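Local coordinates for BREX protein BrxA (Magnetospirillum magneticum, PDB 3BHW) that probably takes part in a type 1 BREX defence system, which lets double-stranded DNA phage adsorb but blocks replication of their DNA without degrading it, at residues E68-E73 and N188-V193; A92-I95 and L100-D103; R110-F113 and D119-R122. One frame throughout, in Å; residues are numbered along the deposited sequence.

Contact 1 (E68-E73 and N188-V193); sequences ETMGPE and NNEQYV
M70 and E190 meet where two loops face each other, each leading into a helix: G71 is the N-cap residue of helix 72-80, and E190 that of helix 191-197. The second loop also completes a Schellman motif, in which N189, with positive phi, closes helix 179-187 and E190 N reaches back to the carbonyl of L185. Both side chains start out anti to their own carbonyl carbons (chi1 -66° for M70, -58° for E190) and then bend at chi2, so that thioether and carboxylate come together with the two chains crossing at a slant. M70 SD lies 3.7 Å from E190 OE2, a van der Waals approach. The polar need of that carboxylate oxygen is met by K96, whose NZ forms a salt bridge with it and also a hydrogen bond with the carbonyl of T69. One lysine of helix 83-97 thus joins both loops, an example of one charged side chain serving two chain segments at once. At the outer margin a water donates to N188 OD1; its second bond, to E73 OE1, is doubtful because it depends on one of two deposited conformers of E73. On the inner side M70 packs on A92 and on Y184 and L185 of helix 179-187, and its methyl CE stands 4.4 Å from V193 CG2.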
loop_
_atom_site.group_PDB
_atom_site.type_symbol
_atom_site.label_atom_id
_atom_site.label_comp_id
_atom_site.label_asym_id
_atom_site.label_seq_id
_atom_site.Cartn_x
_atom_site.Cartn_y
_atom_site.Cartn_z
ATOM N N GLU A 68 7.172 -8.160 -2.431
ATOM C CA GLU A 68 7.902 -8.853 -3.505
ATOM C C GLU A 68 7.753 -8.180 -4.872
ATOM O O GLU A 68 8.366 -8.605 -5.846
ATOM C CB GLU A 68 7.541 -10.330 -3.577
ATOM C CG GLU A 68 6.187 -10.616 -4.119
ATOM C CD GLU A 68 6.079 -12.045 -4.612
ATOM O OE1 GLU A 68 6.915 -12.874 -4.178
ATOM O OE2 GLU A 68 5.168 -12.320 -5.425
ATOM N N THR A 69 6.957 -7.112 -4.939
ATOM C CA THR A 69 7.009 -6.248 -6.126
ATOM C C THR A 69 8.293 -5.392 -6.136
ATOM O O THR A 69 8.612 -4.811 -7.178
ATOM C CB THR A 69 5.764 -5.292 -6.267
ATOM O OG1 THR A 69 5.727 -4.352 -5.204
ATOM C CG2 THR A 69 4.422 -6.006 -6.305
ATOM N N MET A 70 9.023 -5.359 -5.011
ATOM C CA MET A 70 10.193 -4.486 -4.801
ATOM C C MET A 70 11.377 -5.390 -4.469
ATOM O O MET A 70 11.229 -6.615 -4.394
ATOM C CB MET A 70 9.990 -3.501 -3.656
ATOM C CG MET A 70 8.924 -2.468 -3.895
ATOM S SD MET A 70 9.084 -1.455 -5.409
ATOM C CE MET A 70 7.891 -0.200 -4.964
ATOM N N GLY A 71 12.537 -4.794 -4.257
ATOM C CA GLY A 71 13.772 -5.546 -4.179
ATOM C C GLY A 71 14.388 -5.477 -2.807
ATOM O O GLY A 71 13.843 -4.823 -1.905
ATOM N N PRO A 72 15.527 -6.157 -2.631
ATOM C CA PRO A 72 16.177 -6.243 -1.306
ATOM C C PRO A 72 16.483 -4.899 -0.647
ATOM O O PRO A 72 16.460 -4.814 0.573
ATOM C CB PRO A 72 17.480 -6.980 -1.620
ATOM C CG PRO A 72 17.139 -7.834 -2.770
ATOM C CD PRO A 72 16.253 -6.955 -3.642
ATOM N N GLU A 73 16.779 -3.872 -1.431
ATOM C CA GLU A 73 17.126 -2.576 -0.896
ATOM C C GLU A 73 15.930 -2.027 -0.105
ATOM O O GLU A 73 16.061 -1.473 1.003
ATOM C CB GLU A 73 17.525 -1.656 -2.065
ATOM C CG GLU A 73 18.687 -2.206 -2.953
ATOM C CD GLU A 73 18.349 -3.427 -3.859
ATOM O OE1 GLU A 73 17.215 -3.565 -4.386
ATOM O OE2 GLU A 73 19.261 -4.261 -4.058
ATOM N N ASN A 188 15.147 2.477 -9.369
ATOM C CA ASN A 188 14.476 1.289 -9.861
ATOM C C ASN A 188 13.406 1.571 -10.893
ATOM O O ASN A 188 12.616 0.669 -11.231
ATOM C CB ASN A 188 13.982 0.452 -8.702
ATOM C CG ASN A 188 15.117 -0.205 -7.981
ATOM O OD1 ASN A 188 15.582 -1.287 -8.378
ATOM N ND2 ASN A 188 15.598 0.438 -6.944
ATOM N N ASN A 189 13.379 2.794 -11.417
ATOM C CA ASN A 189 12.565 3.065 -12.611
ATOM C C ASN A 189 11.062 2.940 -12.346
ATOM O O ASN A 189 10.275 2.527 -13.212
ATOM C CB ASN A 189 12.965 2.119 -13.730
ATOM C CG ASN A 189 14.445 2.102 -13.945
ATOM O OD1 ASN A 189 15.012 3.116 -14.291
ATOM N ND2 ASN A 189 15.091 0.970 -13.683
ATOM N N GLU A 190 10.684 3.222 -11.107
ATOM C CA GLU A 190 9.325 2.980 -10.722
ATOM C C GLU A 190 8.427 4.154 -11.049
ATOM O O GLU A 190 7.847 4.781 -10.168
ATOM C CB GLU A 190 9.214 2.580 -9.260
ATOM C CG GLU A 190 9.997 1.350 -8.841
ATOM C CD GLU A 190 9.387 0.050 -9.302
ATOM O OE1 GLU A 190 8.338 0.079 -9.994
ATOM O OE2 GLU A 190 9.945 -1.018 -8.932
ATOM N N GLN A 191 8.288 4.416 -12.349
ATOM C CA GLN A 191 7.503 5.528 -12.858
ATOM C C GLN A 191 6.125 5.615 -12.228
ATOM O O GLN A 191 5.679 6.695 -11.785
ATOM C CB GLN A 191 7.336 5.521 -14.398
ATOM C CG GLN A 191 8.577 5.010 -15.211
ATOM C CD GLN A 191 9.897 5.694 -14.937
ATOM O OE1 GLN A 191 9.958 6.897 -14.595
ATOM N NE2 GLN A 191 10.999 4.958 -15.157
ATOM N N TYR A 192 5.448 4.479 -12.189
ATOM C CA TYR A 192 4.049 4.516 -11.783
ATOM C C TYR A 192 3.955 4.807 -10.319
ATOM O O TYR A 192 3.150 5.661 -9.919
ATOM C CB TYR A 192 3.343 3.202 -12.117
ATOM C CG TYR A 192 1.883 3.108 -11.665
ATOM C CD1 TYR A 192 0.894 3.734 -12.416
ATOM C CD2 TYR A 192 1.509 2.355 -10.525
ATOM C CE1 TYR A 192 -0.485 3.643 -12.035
ATOM C CE2 TYR A 192 0.160 2.292 -10.112
ATOM C CZ TYR A 192 -0.821 2.938 -10.879
ATOM O OH TYR A 192 -2.155 2.841 -10.469
ATOM N N VAL A 193 4.746 4.098 -9.497
ATOM C CA VAL A 193 4.727 4.400 -8.032
ATOM C C VAL A 193 5.102 5.874 -7.751
ATOM O O VAL A 193 4.422 6.569 -6.982
ATOM C CB VAL A 193 5.552 3.396 -7.275
ATOM C CG1 VAL A 193 5.559 3.731 -5.799
ATOM C CG2 VAL A 193 5.037 1.957 -7.607
HETATM O O HOH W 1 15.223 -3.502 -6.347
#

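Contact 2 (A92-I95 and L100-D103)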
loop_
_atom_site.group_PDB
_atom_site.type_symbol
_atom_site.label_atom_id
_atom_site.label_comp_id
_atom_site.label_asym_id
_atom_site.label_seq_id
_atom_site.Cartn_x
_atom_site.Cartn_y
_atom_site.Cartn_z
ATOM N N ALA A 92 4.787 2.300 -0.828
ATOM C CA ALA A 92 5.172 2.293 -2.228
ATOM C C ALA A 92 4.895 0.898 -2.751
ATOM O O ALA A 92 4.446 0.768 -3.891
ATOM C CB ALA A 92 6.669 2.572 -2.336
ATOM N N ALA A 93 5.250 -0.113 -1.948
ATOM C CA ALA A 93 4.982 -1.487 -2.312
ATOM C C ALA A 93 3.494 -1.703 -2.479
ATOM O O ALA A 93 3.059 -2.408 -3.414
ATOM C CB ALA A 93 5.591 -2.434 -1.282
ATOM N N ALA A 94 2.688 -1.077 -1.621
ATOM C CA ALA A 94 1.213 -1.275 -1.729
ATOM C C ALA A 94 0.701 -0.642 -3.013
ATOM O O ALA A 94 -0.173 -1.215 -3.705
ATOM C CB ALA A 94 0.514 -0.749 -0.552
ATOM N N ILE A 95 1.229 0.495 -3.359
ATOM C CA ILE A 95 0.889 1.135 -4.640
ATOM C C ILE A 95 1.278 0.291 -5.843
ATOM O O ILE A 95 0.440 0.011 -6.740
ATOM C CB ILE A 95 1.461 2.541 -4.744
ATOM C CG1 ILE A 95 0.760 3.411 -3.691
ATOM C CG2 ILE A 95 1.243 3.119 -6.174
ATOM C CD1 ILE A 95 1.529 4.672 -3.349
ATOM N N LEU A 100 -5.720 -0.247 -8.164
ATOM C CA LEU A 100 -6.891 0.361 -7.577
ATOM C C LEU A 100 -6.492 1.479 -6.589
ATOM O O LEU A 100 -7.088 2.582 -6.601
ATOM C CB LEU A 100 -7.785 -0.692 -6.901
ATOM C CG LEU A 100 -9.052 -0.165 -6.253
ATOM C CD1 LEU A 100 -10.088 0.101 -7.303
ATOM C CD2 LEU A 100 -9.503 -1.216 -5.208
ATOM N N LEU A 101 -5.504 1.194 -5.736
ATOM C CA LEU A 101 -4.940 2.205 -4.819
ATOM C C LEU A 101 -4.206 3.307 -5.592
ATOM O O LEU A 101 -4.470 4.494 -5.427
ATOM C CB LEU A 101 -4.004 1.573 -3.799
ATOM C CG LEU A 101 -3.322 2.579 -2.857
ATOM C CD1 LEU A 101 -4.313 3.318 -1.918
ATOM C CD2 LEU A 101 -2.298 1.806 -2.031
ATOM N N GLY A 102 -3.274 2.915 -6.455
ATOM C CA GLY A 102 -2.490 3.909 -7.194
ATOM C C GLY A 102 -3.348 4.910 -7.975
ATOM O O GLY A 102 -3.103 6.130 -7.891
ATOM N N ASP A 103 -4.353 4.400 -8.705
ATOM C CA ASP A 103 -5.251 5.233 -9.504
ATOM C C ASP A 103 -6.117 6.130 -8.598
ATOM O O ASP A 103 -6.448 7.247 -8.984
ATOM C CB ASP A 103 -6.140 4.410 -10.480
ATOM C CG ASP A 103 -5.411 4.012 -11.747
ATOM O OD1 ASP A 103 -4.184 4.243 -11.837
ATOM O OD2 ASP A 103 -6.092 3.475 -12.667
#
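The carboxylate of D103, next in the chain to the G102 that receives the side chain of I95, is gripped on both oxygens: OD2 takes a salt bridge from R7 NH1 and a hydrogen bond with Y8 OH, while OD1 pairs with Y192 OH. Those polar bonds tie the start of helix 99-112 to the N-terminal arm and to helix 191-197; the contact between the two segments themselves is apolar. L101 extends with CG anti to its backbone N (chi1 177°), which carries CD2 over the end of helix 83-97. There this single methyl lies 3.8 Å from I95 CG1 and 4.1 Å from A94 CB, and the isoleucine and leucine side chains meet at about a right angle. The other branch of I95, CG2, rests on the bare backbone of G102, 3.9 Å from its CA, and the two main chains approach to 5.1 Å between I95 CA and G102 CA. C196 and I197 cover I95 from helix 191-197. S98 in the turn bonds through OG to L101 N, in the first turn of the new helix. The whole is a tight, buried corner between two consecutive helices, joined by a one-residue link, in this all-helical protein.

Contact 3 (R110-F113 and D119-R122)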
loop_
_atom_site.group_PDB
_atom_site.type_symbol
_atom_site.label_atom_id
_atom_site.label_comp_id
_atom_site.label_asym_id
_atom_site.label_seq_id
_atom_site.Cartn_x
_atom_site.Cartn_y
_atom_site.Cartn_z
ATOM N N ARG A 110 -4.789 13.387 -5.951
ATOM C CA ARG A 110 -3.944 14.473 -6.450
ATOM C C ARG A 110 -4.780 15.734 -6.739
ATOM O O ARG A 110 -4.410 16.791 -6.339
ATOM C CB ARG A 110 -3.263 14.029 -7.745
ATOM C CG ARG A 110 -2.350 15.093 -8.354
ATOM C CD ARG A 110 -2.010 14.755 -9.793
ATOM N NE ARG A 110 -1.469 13.403 -9.912
ATOM C CZ ARG A 110 -0.258 13.062 -9.498
ATOM N NH1 ARG A 110 0.548 13.982 -8.969
ATOM N NH2 ARG A 110 0.148 11.812 -9.612
ATOM N N ASP A 111 -5.916 15.613 -7.436
ATOM C CA ASP A 111 -6.681 16.802 -7.822
ATOM C C ASP A 111 -7.367 17.480 -6.645
ATOM O O ASP A 111 -7.635 18.677 -6.684
ATOM C CB ASP A 111 -7.706 16.485 -8.919
ATOM C CG ASP A 111 -7.844 17.634 -9.937
ATOM O OD1 ASP A 111 -6.818 18.206 -10.338
ATOM O OD2 ASP A 111 -8.957 17.964 -10.328
ATOM N N GLN A 112 -7.664 16.734 -5.594
ATOM C CA GLN A 112 -8.239 17.333 -4.379
ATOM C C GLN A 112 -7.294 18.347 -3.759
ATOM O O GLN A 112 -7.748 19.295 -3.167
ATOM C CB GLN A 112 -8.595 16.280 -3.312
ATOM C CG GLN A 112 -9.799 15.456 -3.646
ATOM C CD GLN A 112 -11.048 16.314 -3.866
ATOM O OE1 GLN A 112 -11.312 16.772 -4.991
ATOM N NE2 GLN A 112 -11.785 16.568 -2.805
ATOM N N PHE A 113 -5.995 18.114 -3.848
ATOM C CA PHE A 113 -5.006 19.027 -3.265
ATOM C C PHE A 113 -4.999 20.361 -4.014
ATOM O O PHE A 113 -4.197 21.263 -3.718
ATOM C CB PHE A 113 -3.617 18.391 -3.232
ATOM C CG PHE A 113 -3.371 17.516 -2.017
ATOM C CD1 PHE A 113 -3.018 18.095 -0.815
ATOM C CD2 PHE A 113 -3.518 16.129 -2.075
ATOM C CE1 PHE A 113 -2.798 17.360 0.310
ATOM C CE2 PHE A 113 -3.274 15.361 -0.948
ATOM C CZ PHE A 113 -2.917 15.974 0.258
ATOM N N ASP A 119 -10.115 17.967 1.078
ATOM C CA ASP A 119 -10.668 16.829 1.790
ATOM C C ASP A 119 -10.876 15.635 0.872
ATOM O O ASP A 119 -10.733 15.731 -0.378
ATOM C CB ASP A 119 -11.961 17.225 2.522
ATOM C CG ASP A 119 -13.054 17.725 1.600
ATOM O OD1 ASP A 119 -13.071 17.424 0.400
ATOM O OD2 ASP A 119 -13.962 18.415 2.116
ATOM N N LEU A 120 -11.218 14.502 1.490
ATOM C CA LEU A 120 -11.463 13.293 0.721
ATOM C C LEU A 120 -12.634 12.537 1.334
ATOM O O LEU A 120 -12.464 11.484 1.908
ATOM C CB LEU A 120 -10.186 12.437 0.706
ATOM C CG LEU A 120 -10.101 11.308 -0.331
ATOM C CD1 LEU A 120 -9.987 11.902 -1.739
ATOM C CD2 LEU A 120 -8.928 10.365 -0.057
ATOM N N PRO A 121 -13.847 13.103 1.246
ATOM C CA PRO A 121 -14.977 12.403 1.839
ATOM C C PRO A 121 -15.269 11.100 1.108
ATOM O O PRO A 121 -14.896 10.967 -0.066
ATOM C CB PRO A 121 -16.119 13.418 1.686
ATOM C CG PRO A 121 -15.743 14.248 0.591
ATOM C CD PRO A 121 -14.258 14.392 0.680
ATOM N N ARG A 122 -15.905 10.157 1.811
ATOM C CA ARG A 122 -16.209 8.825 1.265
ATOM C C ARG A 122 -16.971 8.784 -0.055
ATOM O O ARG A 122 -16.727 7.899 -0.863
ATOM C CB ARG A 122 -16.867 7.938 2.317
ATOM C CG ARG A 122 -15.962 7.682 3.499
ATOM C CD ARG A 122 -15.249 6.322 3.419
ATOM N NE ARG A 122 -14.576 6.004 4.690
ATOM C CZ ARG A 122 -14.392 4.770 5.150
ATOM N NH1 ARG A 122 -14.834 3.732 4.452
ATOM N NH2 ARG A 122 -13.777 4.569 6.312
#
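Q112 donates from NE2 to the backbone carbonyl O of D119, closing the loop between helix 99-112 and helix 122-135 by a side-chain-to-main-chain hydrogen bond at the end of the first helix. The bond is short, 2.8 Å from Q112 NE2 to D119 O, and nearly straight at the hydrogen (166°). The acceptor lies in the plane of the amide, whereas the donor is tilted 31° out of the plane of the D119 carbonyl. A bend at chi2 (-58°) folds the glutamine back over that carbonyl, and its CG comes within 3.4 Å of D119 O. The carboxylate of D119 turns to lie nearly coplanar with the amide, with D119 OD1 3.6 Å from Q112 NE2; its negative charge may add some electrostatic attraction. Beside the polar bond, L120 CD1 touches the aliphatic part of Q112, 4.0 Å from Q112 CG.

The next shell fixes both sides. L120 is buried against F104 and V109 of helix 99-112 and L158 of helix 145-161, while its backbone bonds to Y170 and its carbonyl to Y155 OH. R122 continues the link to helix 145-161 with a salt bridge to D152 and a cation-pi contact with Y155. On the helix side, R110 pairs with D106 and reaches the carbonyl of R195 near the C terminus. The last turn of the helix ends with F113 N bonded to R110 O at 3.2 Å.

How the contacts relate
From the N terminus, contact 1 opens first, at residues 68-73 ahead of helix 72-80, and closes last, when the chain returns at 188-193. Contacts 2 and 3 fall within this long span and follow one another in series. Contact 2 closes the short turn between helices 83-97 and 99-112, and contact 3 the loop from the far end of helix 99-112 to helix 122-135; the centres of contacts 2 and 3 lie about 16 Å apart. Contacts 1 and 2 touch directly: M70 CE and V193 CG1 both pack on A92 O. Contact 3 touches neither. Short-range closures thus set how successive helices turn into one another, and one long-range closure brings the distant chain segments together.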